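Local coordinates for protein serine Recombinase (Sulfolobus solfataricus, PDB 3LHF) that probably binds DNA and exchanges its strands as a transposon-encoded serine recombinase, of which this chain is the resolvase-type domain, at residues L6-S11 against V36-G41. The protein carries 1 engineered substitution. Numbering follows the deposited sequence.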
# COMPACT_ATOMS: atom_id res chain seq x y z
N LEU D 6 5.96 -13.29 -15.38
CA LEU D 6 4.96 -12.47 -15.97
C LEU D 6 3.77 -12.45 -15.02
O LEU D 6 3.15 -13.46 -14.80
CB LEU D 6 4.57 -13.08 -17.30
CG LEU D 6 5.58 -13.19 -18.44
CD1 LEU D 6 4.92 -13.67 -19.67
CD2 LEU D 6 6.23 -11.90 -18.72
N TYR D 7 3.47 -11.30 -14.44
CA TYR D 7 2.35 -11.17 -13.53
C TYR D 7 1.26 -10.31 -14.08
O TYR D 7 1.47 -9.19 -14.43
CB TYR D 7 2.75 -10.61 -12.17
CG TYR D 7 1.55 -10.41 -11.28
CD1 TYR D 7 0.79 -9.27 -11.36
CD2 TYR D 7 1.15 -11.39 -10.40
CE1 TYR D 7 -0.29 -9.09 -10.60
CE2 TYR D 7 0.06 -11.22 -9.63
CZ TYR D 7 -0.66 -10.06 -9.73
OH TYR D 7 -1.76 -9.86 -8.96
N ALA D 8 0.06 -10.85 -14.13
CA ALA D 8 -1.04 -10.17 -14.75
C ALA D 8 -2.29 -10.22 -13.90
O ALA D 8 -2.53 -11.18 -13.23
CB ALA D 8 -1.30 -10.75 -16.08
N ARG D 9 -3.05 -9.14 -13.92
CA ARG D 9 -4.28 -9.04 -13.18
C ARG D 9 -5.29 -8.18 -13.91
O ARG D 9 -4.94 -7.26 -14.58
CB ARG D 9 -4.00 -8.44 -11.82
CG ARG D 9 -5.16 -8.43 -10.92
CD ARG D 9 -4.97 -7.45 -9.82
NE ARG D 9 -4.49 -6.17 -10.30
CZ ARG D 9 -5.26 -5.15 -10.65
NH1 ARG D 9 -6.56 -5.23 -10.60
NH2 ARG D 9 -4.70 -4.04 -11.07
N VAL D 10 -6.56 -8.50 -13.76
CA VAL D 10 -7.62 -7.62 -14.15
C VAL D 10 -8.60 -7.62 -13.02
O VAL D 10 -8.66 -8.55 -12.26
CB VAL D 10 -8.35 -8.04 -15.42
CG1 VAL D 10 -7.42 -8.14 -16.57
CG2 VAL D 10 -9.11 -9.28 -15.22
N SER D 11 -9.33 -6.53 -12.91
CA SER D 11 -10.25 -6.31 -11.81
C SER D 11 -11.44 -7.22 -11.69
O SER D 11 -11.80 -7.60 -10.62
CB SER D 11 -10.68 -4.87 -11.77
OG SER D 11 -9.79 -4.16 -10.96
N VAL D 36 3.97 -17.94 -15.61
CA VAL D 36 2.92 -16.94 -15.76
C VAL D 36 1.95 -16.93 -14.58
O VAL D 36 1.34 -17.93 -14.28
CB VAL D 36 2.16 -17.12 -17.08
CG1 VAL D 36 1.34 -15.95 -17.38
CG2 VAL D 36 3.10 -17.34 -18.18
N ILE D 37 1.82 -15.80 -13.92
CA ILE D 37 0.90 -15.67 -12.79
C ILE D 37 -0.14 -14.58 -13.01
O ILE D 37 0.19 -13.49 -13.35
CB ILE D 37 1.63 -15.37 -11.48
CG1 ILE D 37 2.58 -16.49 -11.12
CG2 ILE D 37 0.64 -15.17 -10.37
CD1 ILE D 37 3.32 -16.27 -9.85
N THR D 38 -1.39 -14.93 -12.79
CA THR D 38 -2.48 -14.03 -13.02
C THR D 38 -3.42 -14.01 -11.83
O THR D 38 -3.52 -14.96 -11.09
CB THR D 38 -3.26 -14.42 -14.24
OG1 THR D 38 -4.15 -15.47 -13.92
CG2 THR D 38 -2.36 -14.89 -15.30
N ASP D 39 -4.10 -12.91 -11.64
CA ASP D 39 -5.03 -12.77 -10.57
C ASP D 39 -6.30 -12.14 -11.06
O ASP D 39 -6.29 -11.39 -12.00
CB ASP D 39 -4.45 -11.90 -9.47
CG ASP D 39 -3.83 -12.69 -8.38
OD1 ASP D 39 -4.55 -13.42 -7.72
OD2 ASP D 39 -2.63 -12.58 -8.17
N ILE D 40 -7.39 -12.45 -10.40
CA ILE D 40 -8.59 -11.69 -10.59
C ILE D 40 -8.93 -11.07 -9.26
O ILE D 40 -9.00 -11.72 -8.25
CB ILE D 40 -9.74 -12.52 -11.12
CG1 ILE D 40 -9.55 -12.77 -12.59
CG2 ILE D 40 -11.01 -11.79 -10.98
CD1 ILE D 40 -9.42 -14.17 -12.93
N GLY D 41 -9.09 -9.78 -9.29
CA GLY D 41 -9.49 -9.03 -8.14
C GLY D 41 -8.88 -7.70 -8.33
O GLY D 41 -8.11 -7.54 -9.23
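Tyr7 and Ile37 form the apolar centre of this strand pair: CG2 of Ile37 lies 3.8 Å from CD2 of Tyr7, the two side chains crossing at a slant. With CG anti to the backbone N (chi1 177°), the Tyr7 ring extends along the sheet until its hydroxyl lies beside Asp39, and Phe51 and Leu54 of helix 49-58 pack on it. Leu6, Ala8 and Val10 occupy the other face, where helix 16-29 covers them; there CG2 of Val10 comes within 4.4 Å of CG1 of Ile40. The strand axes lie at 16° to each other and approach to 4.5 Å, a parallel pair in register from Leu6-Val36 to Val10-Ile40. Helix 16-29 links the two strands, making a beta-alpha-beta unit at one side of the four-stranded parallel sheet of the resolvase-type domain. Ile37 N donates to Leu6 O (2.8 Å) and Ala8 N to Ile37 O (2.8 Å), whereas Val10 N to Asp39 O is weak at 3.4 Å. Just past the strand end, Gly41 N hydrogen-bonds to Val10 O (3.2 Å). Toward the polar edge, Tyr7 OH donates to Asp39 OD2, whose modelled place is less sure, while Gly50 N donates a hydrogen bond to OD1. Arg9 bends at chi3 (47°), and its NH1 meets Gly41 O at 3.1 Å, in the guanidinium plane and on a carbonyl lone pair; NE and NH2 hydrogen-bond to the carbonyl oxygens of Arg73 and Asp72. An alanine at Arg9 would probably leave the carbonyls of Gly41, Asp72 and Arg73 without their guanidinium donors. Ser11 OG is hydrogen-bonded to Glu104 OE2, near the start of helix 102-122.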